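Local coordinates for diffuse adherence adhesin (Escherichia coli, PDB 4MEE), which mediates, as a whole protein, bacterial attachment to mammalian cells, autoaggregation and biofilm formation, this chain being its C-terminal outer-membrane transport unit, at residues 166-171 and 282-287; 234-239 and 265-270; 341-346 and 371-376; 396-401 and 429-434. One frame throughout, in Å; residues are numbered along the deposited sequence.

Contact 1: residues 166-171 and 282-287; sequences MDLNER and FAETWM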
loop_
_atom_site.group_PDB
_atom_site.type_symbol
_atom_site.label_atom_id
_atom_site.label_comp_id
_atom_site.label_asym_id
_atom_site.label_seq_id
_atom_site.Cartn_x
_atom_site.Cartn_y
_atom_site.Cartn_z
ATOM N N MET A 166 -4.534 -1.315 -1.029
ATOM C CA MET A 166 -4.653 -2.529 -1.808
ATOM C C MET A 166 -4.480 -2.205 -3.280
ATOM O O MET A 166 -5.246 -1.437 -3.843
ATOM C CB MET A 166 -6.009 -3.169 -1.582
ATOM C CG MET A 166 -5.984 -4.685 -1.674
ATOM S SD MET A 166 -7.634 -5.401 -1.767
ATOM C CE MET A 166 -8.493 -4.117 -2.672
ATOM N N ASP A 167 -3.483 -2.808 -3.911
ATOM C CA ASP A 167 -3.197 -2.521 -5.303
ATOM C C ASP A 167 -4.169 -3.224 -6.201
ATOM O O ASP A 167 -4.905 -4.093 -5.766
ATOM C CB ASP A 167 -1.791 -2.966 -5.649
ATOM C CG ASP A 167 -0.765 -1.894 -5.378
ATOM O OD1 ASP A 167 -1.126 -0.699 -5.397
ATOM O OD2 ASP A 167 0.411 -2.241 -5.149
ATOM N N LEU A 168 -4.157 -2.839 -7.463
ATOM C CA LEU A 168 -5.010 -3.437 -8.447
ATOM C C LEU A 168 -4.531 -4.842 -8.624
ATOM O O LEU A 168 -3.379 -5.138 -8.333
ATOM C CB LEU A 168 -4.824 -2.715 -9.760
ATOM C CG LEU A 168 -5.965 -1.874 -10.309
ATOM C CD1 LEU A 168 -6.720 -1.199 -9.187
ATOM C CD2 LEU A 168 -5.354 -0.825 -11.206
ATOM N N ASN A 169 -5.440 -5.696 -9.070
ATOM C CA ASN A 169 -5.147 -7.050 -9.501
ATOM C C ASN A 169 -4.976 -7.979 -8.325
ATOM O O ASN A 169 -4.830 -9.174 -8.486
ATOM C CB ASN A 169 -3.921 -7.107 -10.416
ATOM C CG ASN A 169 -4.229 -6.661 -11.832
ATOM O OD1 ASN A 169 -5.146 -7.171 -12.473
ATOM N ND2 ASN A 169 -3.457 -5.709 -12.329
ATOM N N GLU A 170 -5.008 -7.436 -7.124
ATOM C CA GLU A 170 -4.918 -8.286 -5.974
ATOM C C GLU A 170 -6.220 -9.026 -5.788
ATOM O O GLU A 170 -6.232 -10.216 -5.531
ATOM C CB GLU A 170 -4.588 -7.475 -4.743
ATOM C CG GLU A 170 -3.164 -7.662 -4.288
ATOM C CD GLU A 170 -2.911 -9.070 -3.795
ATOM O OE1 GLU A 170 -3.587 -10.005 -4.267
ATOM O OE2 GLU A 170 -2.031 -9.240 -2.930
ATOM N N ARG A 171 -7.324 -8.319 -5.962
ATOM C CA ARG A 171 -8.626 -8.901 -5.738
ATOM C C ARG A 171 -9.149 -9.636 -6.942
ATOM O O ARG A 171 -10.062 -9.164 -7.605
ATOM C CB ARG A 171 -9.620 -7.808 -5.386
ATOM C CG ARG A 171 -9.848 -7.624 -3.908
ATOM C CD ARG A 171 -9.592 -8.905 -3.167
ATOM N NE ARG A 171 -8.285 -8.875 -2.542
ATOM C CZ ARG A 171 -7.537 -9.953 -2.387
ATOM N NH1 ARG A 171 -7.988 -11.116 -2.823
ATOM N NH2 ARG A 171 -6.349 -9.871 -1.808
ATOM N N PHE A 282 -11.383 -3.281 -17.354
ATOM C CA PHE A 282 -11.685 -3.682 -15.994
ATOM C C PHE A 282 -11.549 -2.486 -15.069
ATOM O O PHE A 282 -10.963 -1.499 -15.452
ATOM C CB PHE A 282 -10.840 -4.890 -15.574
ATOM C CG PHE A 282 -9.514 -4.556 -15.031
ATOM C CD1 PHE A 282 -8.406 -4.598 -15.825
ATOM C CD2 PHE A 282 -9.379 -4.258 -13.711
ATOM C CE1 PHE A 282 -7.187 -4.306 -15.311
ATOM C CE2 PHE A 282 -8.166 -3.957 -13.191
ATOM C CZ PHE A 282 -7.061 -3.986 -13.992
ATOM N N ALA A 283 -12.153 -2.556 -13.891
ATOM C CA ALA A 283 -12.089 -1.475 -12.925
ATOM C C ALA A 283 -12.206 -2.059 -11.554
ATOM O O ALA A 283 -12.817 -3.080 -11.381
ATOM C CB ALA A 283 -13.219 -0.513 -13.147
ATOM N N GLU A 284 -11.609 -1.405 -10.576
ATOM C CA GLU A 284 -11.679 -1.878 -9.211
ATOM C C GLU A 284 -11.879 -0.659 -8.352
ATOM O O GLU A 284 -11.501 0.419 -8.755
ATOM C CB GLU A 284 -10.382 -2.561 -8.829
ATOM C CG GLU A 284 -10.191 -3.914 -9.476
ATOM C CD GLU A 284 -9.105 -4.728 -8.814
ATOM O OE1 GLU A 284 -8.647 -4.350 -7.713
ATOM O OE2 GLU A 284 -8.709 -5.755 -9.399
ATOM N N THR A 285 -12.479 -0.803 -7.176
ATOM C CA THR A 285 -12.626 0.334 -6.281
ATOM C C THR A 285 -12.763 -0.056 -4.847
ATOM O O THR A 285 -13.199 -1.142 -4.551
ATOM C CB THR A 285 -13.894 1.078 -6.614
ATOM O OG1 THR A 285 -13.921 1.281 -8.024
ATOM C CG2 THR A 285 -13.885 2.376 -5.914
ATOM N N TRP A 286 -12.394 0.820 -3.931
ATOM C CA TRP A 286 -12.637 0.489 -2.552
ATOM C C TRP A 286 -12.583 1.660 -1.644
ATOM O O TRP A 286 -12.077 2.689 -1.993
ATOM C CB TRP A 286 -11.652 -0.545 -2.069
ATOM C CG TRP A 286 -10.280 -0.203 -2.257
ATOM C CD1 TRP A 286 -9.501 -0.606 -3.264
ATOM C CD2 TRP A 286 -9.470 0.586 -1.406
ATOM N NE1 TRP A 286 -8.243 -0.125 -3.108
ATOM C CE2 TRP A 286 -8.201 0.619 -1.970
ATOM C CE3 TRP A 286 -9.693 1.266 -0.227
ATOM C CZ2 TRP A 286 -7.168 1.303 -1.409
ATOM C CZ3 TRP A 286 -8.678 1.940 0.320
ATOM C CH2 TRP A 286 -7.420 1.955 -0.262
ATOM N N MET A 287 -13.099 1.499 -0.447
ATOM C CA MET A 287 -13.020 2.575 0.486
ATOM C C MET A 287 -12.962 1.980 1.871
ATOM O O MET A 287 -13.492 0.917 2.092
ATOM C CB MET A 287 -14.215 3.463 0.276
ATOM C CG MET A 287 -15.065 3.636 1.492
ATOM S SD MET A 287 -15.695 5.300 1.380
ATOM C CE MET A 287 -15.145 5.887 2.968
#
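Glu284 and Leu168 cross at a slant, Leu168 CD1 lying 3.9 Å from Glu284 CB, while the carboxylate reaches on to the turn that begins at Asp167. With CG anti to its carbonyl carbon (chi1 -73°) and an extended chain beyond it, Glu284 brings OE2 to the backbone N of Asn169, a hydrogen bond of 3.3 Å. The N-H comes from above the carboxylate plane, 41° out of it. This bond fixes a carboxylate oxygen against the type II turn Asp167-Glu170. Two residues to each side along the strand, a ring flanks the glutamate. Phe282 presents its edge to Leu168, with CE2 at 4.2 Å from Leu168 CG, close to the ring plane. Trp286 meets Met166 twice: its NE1 makes a weak hydrogen bond of 3.4 Å to Met166 O, and its CD1 lies 3.7 Å from Met166 CE. The methionine and indole side chains run obliquely to one another. Asp167, whose CB points away from 282-287, forms a salt bridge with Lys373, so the segment 166-171 is held by the wall on more than one side; Arg171 makes a cation-pi contact with Trp189. A non-regular chain following helix 149-162, buried against inward-facing side chains of strand 280-298, is characteristic of an autotransporter beta-domain, where the segment leading into the first strand runs through the pore of the barrel.

Contact 2: residues 234-239 and 265-270; sequences LGIMGG and VGVYGT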
loop_
_atom_site.group_PDB
_atom_site.type_symbol
_atom_site.label_atom_id
_atom_site.label_comp_id
_atom_site.label_asym_id
_atom_site.label_seq_id
_atom_site.Cartn_x
_atom_site.Cartn_y
_atom_site.Cartn_z
ATOM N N LEU A 234 -19.066 -7.432 -5.190
ATOM C CA LEU A 234 -19.051 -6.525 -4.050
ATOM C C LEU A 234 -18.693 -7.304 -2.818
ATOM O O LEU A 234 -19.273 -8.331 -2.564
ATOM C CB LEU A 234 -20.409 -5.899 -3.872
ATOM C CG LEU A 234 -20.526 -4.715 -4.814
ATOM C CD1 LEU A 234 -21.658 -4.949 -5.794
ATOM C CD2 LEU A 234 -20.690 -3.418 -4.042
ATOM N N GLY A 235 -17.731 -6.827 -2.048
ATOM C CA GLY A 235 -17.231 -7.613 -0.942
ATOM C C GLY A 235 -16.891 -6.730 0.217
ATOM O O GLY A 235 -17.151 -5.544 0.172
ATOM N N ILE A 236 -16.328 -7.309 1.264
ATOM C CA ILE A 236 -15.891 -6.506 2.378
ATOM C C ILE A 236 -14.544 -6.955 2.901
ATOM O O ILE A 236 -14.201 -8.123 2.825
ATOM C CB ILE A 236 -16.925 -6.484 3.492
ATOM C CG1 ILE A 236 -16.886 -7.751 4.308
ATOM C CG2 ILE A 236 -18.315 -6.474 2.912
ATOM C CD1 ILE A 236 -18.272 -8.076 4.759
ATOM N N MET A 237 -13.784 -6.008 3.437
ATOM C CA MET A 237 -12.417 -6.253 3.860
ATOM C C MET A 237 -12.147 -5.652 5.209
ATOM O O MET A 237 -12.817 -4.727 5.594
ATOM C CB MET A 237 -11.487 -5.587 2.895
ATOM C CG MET A 237 -12.033 -4.305 2.360
ATOM S SD MET A 237 -10.644 -3.617 1.476
ATOM C CE MET A 237 -11.522 -2.481 0.434
ATOM N N GLY A 238 -11.136 -6.155 5.901
ATOM C CA GLY A 238 -10.746 -5.605 7.193
ATOM C C GLY A 238 -9.307 -5.983 7.438
ATOM O O GLY A 238 -8.823 -6.881 6.792
ATOM N N GLY A 239 -8.608 -5.312 8.345
ATOM C CA GLY A 239 -7.205 -5.659 8.574
ATOM C C GLY A 239 -6.654 -5.157 9.885
ATOM O O GLY A 239 -7.285 -4.368 10.545
ATOM N N VAL A 265 -11.409 -1.204 8.064
ATOM C CA VAL A 265 -12.568 -1.934 7.659
ATOM C C VAL A 265 -13.195 -1.211 6.514
ATOM O O VAL A 265 -13.201 -0.002 6.481
ATOM C CB VAL A 265 -13.607 -1.914 8.744
ATOM C CG1 VAL A 265 -14.438 -0.682 8.542
ATOM C CG2 VAL A 265 -14.474 -3.135 8.619
ATOM N N GLY A 266 -13.764 -1.938 5.580
ATOM C CA GLY A 266 -14.327 -1.262 4.439
ATOM C C GLY A 266 -14.901 -2.221 3.444
ATOM O O GLY A 266 -15.027 -3.399 3.725
ATOM N N VAL A 267 -15.247 -1.698 2.281
ATOM C CA VAL A 267 -15.862 -2.466 1.236
ATOM C C VAL A 267 -15.158 -2.181 -0.060
ATOM O O VAL A 267 -14.652 -1.085 -0.257
ATOM C CB VAL A 267 -17.284 -1.991 1.049
ATOM C CG1 VAL A 267 -18.009 -2.107 2.362
ATOM C CG2 VAL A 267 -17.264 -0.547 0.601
ATOM N N TYR A 268 -15.139 -3.160 -0.956
ATOM C CA TYR A 268 -14.502 -2.995 -2.256
ATOM C C TYR A 268 -15.397 -3.419 -3.402
ATOM O O TYR A 268 -16.391 -4.083 -3.191
ATOM C CB TYR A 268 -13.205 -3.773 -2.307
ATOM C CG TYR A 268 -13.352 -5.233 -2.111
ATOM C CD1 TYR A 268 -13.839 -6.037 -3.117
ATOM C CD2 TYR A 268 -12.977 -5.816 -0.927
ATOM C CE1 TYR A 268 -13.960 -7.390 -2.944
ATOM C CE2 TYR A 268 -13.090 -7.163 -0.747
ATOM C CZ TYR A 268 -13.584 -7.945 -1.753
ATOM O OH TYR A 268 -13.692 -9.289 -1.559
ATOM N N GLY A 269 -15.029 -3.031 -4.617
ATOM C CA GLY A 269 -15.825 -3.342 -5.795
ATOM C C GLY A 269 -14.964 -3.747 -6.973
ATOM O O GLY A 269 -13.830 -3.312 -7.090
ATOM N N THR A 270 -15.504 -4.585 -7.847
ATOM C CA THR A 270 -14.778 -5.062 -8.995
ATOM C C THR A 270 -15.651 -5.111 -10.227
ATOM O O THR A 270 -16.820 -5.405 -10.120
ATOM C CB THR A 270 -14.380 -6.493 -8.746
ATOM O OG1 THR A 270 -13.026 -6.521 -8.295
ATOM C CG2 THR A 270 -14.502 -7.242 -10.007
#
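Met237 N gives the straighter of the two shortest bonds here, 2.9 Å to Gly266 O with an N-H...O angle of 175°, and Gly266 N returns one to Met237 O. Two residues along, Gly235 N is bonded to Tyr268 O at 3.3 Å, and the reciprocal bond from Tyr268 N to Gly235 O is weak. On the face of Met237 and Tyr268, Gly235 has no side chain to stand in the way of the tyrosine. Tyr268 has CG between its backbone N and carbonyl carbon (chi1 61°), and its ring lies across Gly235: Gly235 CA sits over one face, offset toward the rim, 4.0 Å from the ring centroid, in a CH-pi contact. Met237 comes in at the ring's edge, its CG near the plane and 3.7 Å from Tyr268 CD2, and its SD makes a Met-aromatic contact there. The methyl CE turns to Tyr268 CB, 3.5 Å away. Tyr268 OH is hydrogen-bonded to Trp189 NE1. On the other face Ile236, Val265 and Val267 lie on the surface, where they probably meet lipid. Antiparallel hairpin strands 230-249 and 255-272, with an aliphatic outer face and an aromatic ring laid over glycine inside, are typical of a transmembrane beta-barrel wall.

Contact 3: residues 341-346 and 371-376; sequences HLQAVW and QTKAGI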
loop_
_atom_site.group_PDB
_atom_site.type_symbol
_atom_site.label_atom_id
_atom_site.label_comp_id
_atom_site.label_asym_id
_atom_site.label_seq_id
_atom_site.Cartn_x
_atom_site.Cartn_y
_atom_site.Cartn_z
ATOM N N HIS A 341 -2.473 -0.043 -17.068
ATOM C CA HIS A 341 -3.439 0.319 -16.027
ATOM C C HIS A 341 -3.141 1.653 -15.340
ATOM O O HIS A 341 -2.011 2.143 -15.369
ATOM C CB HIS A 341 -3.553 -0.801 -14.986
ATOM C CG HIS A 341 -2.259 -1.138 -14.315
ATOM N ND1 HIS A 341 -1.528 -2.264 -14.630
ATOM C CD2 HIS A 341 -1.558 -0.493 -13.353
ATOM C CE1 HIS A 341 -0.436 -2.300 -13.889
ATOM N NE2 HIS A 341 -0.428 -1.234 -13.108
ATOM N N LEU A 342 -4.172 2.219 -14.715
ATOM C CA LEU A 342 -4.082 3.495 -14.011
ATOM C C LEU A 342 -4.880 3.410 -12.709
ATOM O O LEU A 342 -5.998 2.892 -12.699
ATOM C CB LEU A 342 -4.618 4.623 -14.902
ATOM C CG LEU A 342 -4.776 6.049 -14.363
ATOM C CD1 LEU A 342 -3.433 6.744 -14.185
ATOM C CD2 LEU A 342 -5.673 6.855 -15.288
ATOM N N GLN A 343 -4.302 3.917 -11.622
ATOM C CA GLN A 343 -4.914 3.855 -10.292
ATOM C C GLN A 343 -4.712 5.162 -9.525
ATOM O O GLN A 343 -3.631 5.750 -9.570
ATOM C CB GLN A 343 -4.330 2.681 -9.493
ATOM C CG GLN A 343 -4.980 2.445 -8.133
ATOM C CD GLN A 343 -4.208 1.480 -7.246
ATOM O OE1 GLN A 343 -3.060 1.133 -7.525
ATOM N NE2 GLN A 343 -4.846 1.036 -6.167
ATOM N N ALA A 344 -5.757 5.603 -8.824
ATOM C CA ALA A 344 -5.693 6.797 -7.975
ATOM C C ALA A 344 -6.211 6.504 -6.567
ATOM O O ALA A 344 -7.248 5.856 -6.403
ATOM C CB ALA A 344 -6.467 7.947 -8.603
ATOM N N VAL A 345 -5.481 6.981 -5.559
ATOM C CA VAL A 345 -5.840 6.776 -4.153
ATOM C C VAL A 345 -5.917 8.111 -3.401
ATOM O O VAL A 345 -5.013 8.942 -3.506
ATOM C CB VAL A 345 -4.838 5.838 -3.427
ATOM C CG1 VAL A 345 -5.288 5.567 -1.998
ATOM C CG2 VAL A 345 -4.666 4.525 -4.178
ATOM N N TRP A 346 -7.002 8.305 -2.652
ATOM C CA TRP A 346 -7.143 9.456 -1.759
ATOM C C TRP A 346 -6.794 9.063 -0.326
ATOM O O TRP A 346 -7.481 8.250 0.293
ATOM C CB TRP A 346 -8.558 10.050 -1.837
ATOM C CG TRP A 346 -8.918 10.957 -0.681
ATOM C CD1 TRP A 346 -8.250 12.078 -0.278
ATOM C CD2 TRP A 346 -10.039 10.819 0.204
ATOM N NE1 TRP A 346 -8.878 12.642 0.808
ATOM C CE2 TRP A 346 -9.977 11.890 1.126
ATOM C CE3 TRP A 346 -11.084 9.891 0.313
ATOM C CZ2 TRP A 346 -10.923 12.064 2.140
ATOM C CZ3 TRP A 346 -12.026 10.067 1.319
ATOM C CH2 TRP A 346 -11.938 11.148 2.219
ATOM N N GLN A 371 -2.313 9.790 -4.354
ATOM C CA GLN A 371 -1.317 8.932 -4.986
ATOM C C GLN A 371 -1.856 8.374 -6.300
ATOM O O GLN A 371 -2.922 7.761 -6.332
ATOM C CB GLN A 371 -0.894 7.796 -4.048
ATOM C CG GLN A 371 0.217 6.918 -4.604
ATOM C CD GLN A 371 0.862 6.039 -3.554
ATOM O OE1 GLN A 371 0.668 4.829 -3.547
ATOM N NE2 GLN A 371 1.645 6.644 -2.667
ATOM N N THR A 372 -1.113 8.598 -7.378
ATOM C CA THR A 372 -1.493 8.093 -8.689
ATOM C C THR A 372 -0.465 7.080 -9.182
ATOM O O THR A 372 0.743 7.340 -9.177
ATOM C CB THR A 372 -1.658 9.228 -9.723
ATOM O OG1 THR A 372 -2.183 10.395 -9.081
ATOM C CG2 THR A 372 -2.603 8.805 -10.844
ATOM N N LYS A 373 -0.963 5.917 -9.588
ATOM C CA LYS A 373 -0.133 4.865 -10.152
ATOM C C LYS A 373 -0.516 4.633 -11.606
ATOM O O LYS A 373 -1.687 4.428 -11.922
ATOM C CB LYS A 373 -0.276 3.569 -9.348
ATOM C CG LYS A 373 0.360 3.614 -7.967
ATOM C CD LYS A 373 0.370 2.240 -7.317
ATOM C CE LYS A 373 1.171 2.248 -6.026
ATOM N NZ LYS A 373 1.339 0.884 -5.452
ATOM N N ALA A 374 0.477 4.697 -12.486
ATOM C CA ALA A 374 0.293 4.401 -13.902
ATOM C C ALA A 374 1.339 3.380 -14.312
ATOM O O ALA A 374 2.523 3.552 -14.029
ATOM C CB ALA A 374 0.427 5.665 -14.734
ATOM N N GLY A 375 0.909 2.309 -14.969
ATOM C CA GLY A 375 1.846 1.256 -15.323
ATOM C C GLY A 375 1.324 0.171 -16.232
ATOM O O GLY A 375 0.205 0.240 -16.736
ATOM N N ILE A 376 2.167 -0.832 -16.446
ATOM C CA ILE A 376 1.819 -1.983 -17.258
ATOM C C ILE A 376 2.262 -3.262 -16.575
ATOM O O ILE A 376 3.379 -3.343 -16.066
ATOM C CB ILE A 376 2.481 -1.926 -18.640
ATOM C CG1 ILE A 376 2.055 -3.137 -19.463
ATOM C CG2 ILE A 376 3.998 -1.904 -18.506
ATOM C CD1 ILE A 376 1.798 -2.817 -20.917
#
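Two neighbouring strands of the autotransporter beta-barrel meet here, antiparallel, with segment axes at 171°. Three hydrogen-bonded pairs, His341 with Gly375, Gln343 with Lys373 and Val345 with Gln371, supply six backbone bonds; Gln343 N to Lys373 O and Lys373 N to Gln343 O are both 2.7 Å. The same three pairs send their side chains, where they have them, to the inner face. At one end the His341 imidazole folds over Gly375. Its CG stands between the backbone N and the carbonyl carbon (chi1 58°), and Gly375 O lies over the centre of one ring face, 3.6 Å above the plane. That same oxygen accepts the His341 backbone N-H at 2.7 Å, so one carbonyl meets both the main chain and the ring of the histidine; His341 NE2 is hydrogen-bonded to Asn401 OD1. Next along, Gln343 and Lys373 lie side by side and point the same way, both extended beyond CG. Gln343 OE1 rests against the lysine's aliphatic part, 3.6 Å from Lys373 CD, while the ammonium continues past it to Asp167 and to a salt bridge with Glu428. On the outer face Leu342 CD1 touches Ala374 CB and Thr372 CG2, each at 4.0 Å, and probably faces lipid. Beyond the pair, strand 303-327 bonds to the other edge of 333-355 through Leu342 and Ala344, strand 397-405 bonds to Thr372 and Ala374 of 370-383, and the segment around Asp167 and Leu168 lies against Gln343 from inside the barrel.

Contact 4: residues 396-401 and 429-434; sequences PYIEAN and IKTGIE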
loop_
_atom_site.group_PDB
_atom_site.type_symbol
_atom_site.label_atom_id
_atom_site.label_comp_id
_atom_site.label_asym_id
_atom_site.label_seq_id
_atom_site.Cartn_x
_atom_site.Cartn_y
_atom_site.Cartn_z
ATOM N N PRO A 396 3.258 -16.607 -13.226
ATOM C CA PRO A 396 4.129 -15.526 -12.762
ATOM C C PRO A 396 3.906 -14.206 -13.498
ATOM O O PRO A 396 3.407 -14.189 -14.624
ATOM C CB PRO A 396 5.533 -16.060 -13.045
ATOM C CG PRO A 396 5.350 -16.968 -14.206
ATOM C CD PRO A 396 4.014 -17.621 -13.988
ATOM N N TYR A 397 4.278 -13.107 -12.855
ATOM C CA TYR A 397 4.018 -11.786 -13.409
ATOM C C TYR A 397 5.159 -10.814 -13.148
ATOM O O TYR A 397 5.880 -10.936 -12.158
ATOM C CB TYR A 397 2.704 -11.228 -12.846
ATOM C CG TYR A 397 2.736 -10.921 -11.361
ATOM C CD1 TYR A 397 2.405 -11.893 -10.418
ATOM C CD2 TYR A 397 3.095 -9.654 -10.900
ATOM C CE1 TYR A 397 2.435 -11.615 -9.060
ATOM C CE2 TYR A 397 3.129 -9.367 -9.543
ATOM C CZ TYR A 397 2.798 -10.348 -8.628
ATOM O OH TYR A 397 2.831 -10.063 -7.282
ATOM N N ILE A 398 5.323 -9.853 -14.052
ATOM C CA ILE A 398 6.208 -8.719 -13.826
ATOM C C ILE A 398 5.442 -7.430 -14.046
ATOM O O ILE A 398 4.688 -7.308 -15.008
ATOM C CB ILE A 398 7.397 -8.689 -14.796
ATOM C CG1 ILE A 398 7.999 -10.087 -14.995
ATOM C CG2 ILE A 398 8.422 -7.672 -14.315
ATOM C CD1 ILE A 398 8.976 -10.524 -13.924
ATOM N N GLU A 399 5.662 -6.454 -13.174
ATOM C CA GLU A 399 4.942 -5.189 -13.260
ATOM C C GLU A 399 5.838 -3.986 -12.977
ATOM O O GLU A 399 6.696 -4.032 -12.096
ATOM C CB GLU A 399 3.742 -5.195 -12.310
ATOM C CG GLU A 399 2.723 -4.098 -12.587
ATOM C CD GLU A 399 1.588 -4.067 -11.580
ATOM O OE1 GLU A 399 1.140 -5.145 -11.131
ATOM O OE2 GLU A 399 1.134 -2.954 -11.241
ATOM N N ALA A 400 5.622 -2.915 -13.738
ATOM C CA ALA A 400 6.342 -1.659 -13.554
ATOM C C ALA A 400 5.362 -0.490 -13.476
ATOM O O ALA A 400 4.461 -0.370 -14.309
ATOM C CB ALA A 400 7.343 -1.447 -14.680
ATOM N N ASN A 401 5.543 0.362 -12.470
ATOM C CA ASN A 401 4.641 1.488 -12.225
ATOM C C ASN A 401 5.352 2.813 -11.966
ATOM O O ASN A 401 6.492 2.845 -11.494
ATOM C CB ASN A 401 3.712 1.186 -11.043
ATOM C CG ASN A 401 2.639 0.169 -11.377
ATOM O OD1 ASN A 401 1.977 0.256 -12.411
ATOM N ND2 ASN A 401 2.443 -0.792 -10.483
ATOM N N ILE A 429 8.580 -1.481 -8.962
ATOM C CA ILE A 429 8.718 -2.722 -9.699
ATOM C C ILE A 429 8.212 -3.882 -8.865
ATOM O O ILE A 429 8.694 -4.121 -7.761
ATOM C CB ILE A 429 10.176 -2.997 -10.086
ATOM C CG1 ILE A 429 10.284 -4.321 -10.840
ATOM C CG2 ILE A 429 11.054 -3.045 -8.849
ATOM C CD1 ILE A 429 10.196 -4.179 -12.343
ATOM N N LYS A 430 7.246 -4.602 -9.413
ATOM C CA LYS A 430 6.652 -5.739 -8.733
ATOM C C LYS A 430 6.947 -7.006 -9.502
ATOM O O LYS A 430 7.194 -6.961 -10.708
ATOM C CB LYS A 430 5.143 -5.559 -8.629
ATOM C CG LYS A 430 4.729 -4.317 -7.863
ATOM C CD LYS A 430 3.376 -4.500 -7.198
ATOM C CE LYS A 430 2.263 -3.818 -7.977
ATOM N NZ LYS A 430 0.999 -4.597 -7.893
ATOM N N THR A 431 6.922 -8.129 -8.801
ATOM C CA THR A 431 7.016 -9.435 -9.430
ATOM C C THR A 431 6.588 -10.492 -8.438
ATOM O O THR A 431 6.666 -10.276 -7.237
ATOM C CB THR A 431 8.446 -9.755 -9.897
ATOM O OG1 THR A 431 8.463 -11.057 -10.492
ATOM C CG2 THR A 431 9.411 -9.728 -8.723
ATOM N N GLY A 432 6.145 -11.635 -8.945
ATOM C CA GLY A 432 5.765 -12.754 -8.092
ATOM C C GLY A 432 5.149 -13.884 -8.888
ATOM O O GLY A 432 4.992 -13.778 -10.102
ATOM N N ILE A 433 4.808 -14.968 -8.197
ATOM C CA ILE A 433 4.192 -16.136 -8.823
ATOM C C ILE A 433 2.914 -16.514 -8.073
ATOM O O ILE A 433 2.885 -16.484 -6.846
ATOM C CB ILE A 433 5.179 -17.335 -8.886
ATOM C CG1 ILE A 433 4.596 -18.482 -9.722
ATOM C CG2 ILE A 433 5.575 -17.804 -7.487
ATOM C CD1 ILE A 433 5.615 -19.508 -10.177
ATOM N N GLU A 434 1.862 -16.848 -8.817
ATOM C CA GLU A 434 0.614 -17.349 -8.237
ATOM C C GLU A 434 0.266 -18.738 -8.773
ATOM O O GLU A 434 0.294 -18.968 -9.982
ATOM C CB GLU A 434 -0.542 -16.372 -8.481
ATOM C CG GLU A 434 -1.920 -16.972 -8.224
ATOM C CD GLU A 434 -2.862 -16.028 -7.502
ATOM O OE1 GLU A 434 -3.038 -14.878 -7.961
ATOM O OE2 GLU A 434 -3.436 -16.446 -6.472
#
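Tyr397 holds CG between its backbone N and carbonyl carbon (chi1 67°), which carries CG toward the neighbouring strand, and the ring (chi2 -89°) then lies over Gly432; Glu399 instead has CG anti to the backbone N (chi1 -164°) and runs out extended beside Lys430. Over one face of the tyrosine ring lies Gly432 N, 3.6 Å above the plane and offset toward the rim, with Thr431 C over the same ring; Lys430 CB is at the edge. Glycine, having no side chain, allows the ring this close to the backbone. Arg377 adds a cation-pi contact to Tyr397. The carbonyl of Tyr397 is gripped twice, by Gly432 N at 3.3 Å and by the hydroxyl of Thr431, whose OG1 is 3.1 Å away. These are neighbouring antiparallel strands of the autotransporter beta-domain, and the charged and aromatic groups point into the barrel while Ile398 and Ile429 lie on its surface, probably facing lipid. Inside, Glu399 and Lys430 lie side by side, pointing the same way. Lys430, bent at its third and fourth torsions, brings NZ to Glu399 OE1 at 3.3 Å, a salt bridge whose hydrogen bond is weak; OE1 has a second partner in Arg377. The other oxygen, OE2, takes a bond from Asn401 ND2 at 2.6 Å, arriving from above the carboxylate plane. Asn401 ND2 also bonds Glu428.

In the fold
Contacts 2, 3 and 4 each pair adjacent strands of the barrel wall, whereas contact 1 alone joins the wall to the segment within the pore, and it is buried. Contact 4 lies at the surface; contacts 2 and 3 are partly buried. All three wall contacts set a ring against a glycine; contact 2 adds methionine, contacts 3 and 4 charged and amide groups. Contacts 1 and 2 meet on neighbouring strands 280-298 and 255-272, joined by backbone bonds, and contacts 3 and 4 on neighbouring strands 370-383 and 397-405. A salt bridge joins contacts 1 and 3, while contacts 2 and 4, centres about 23 Å apart, do not touch.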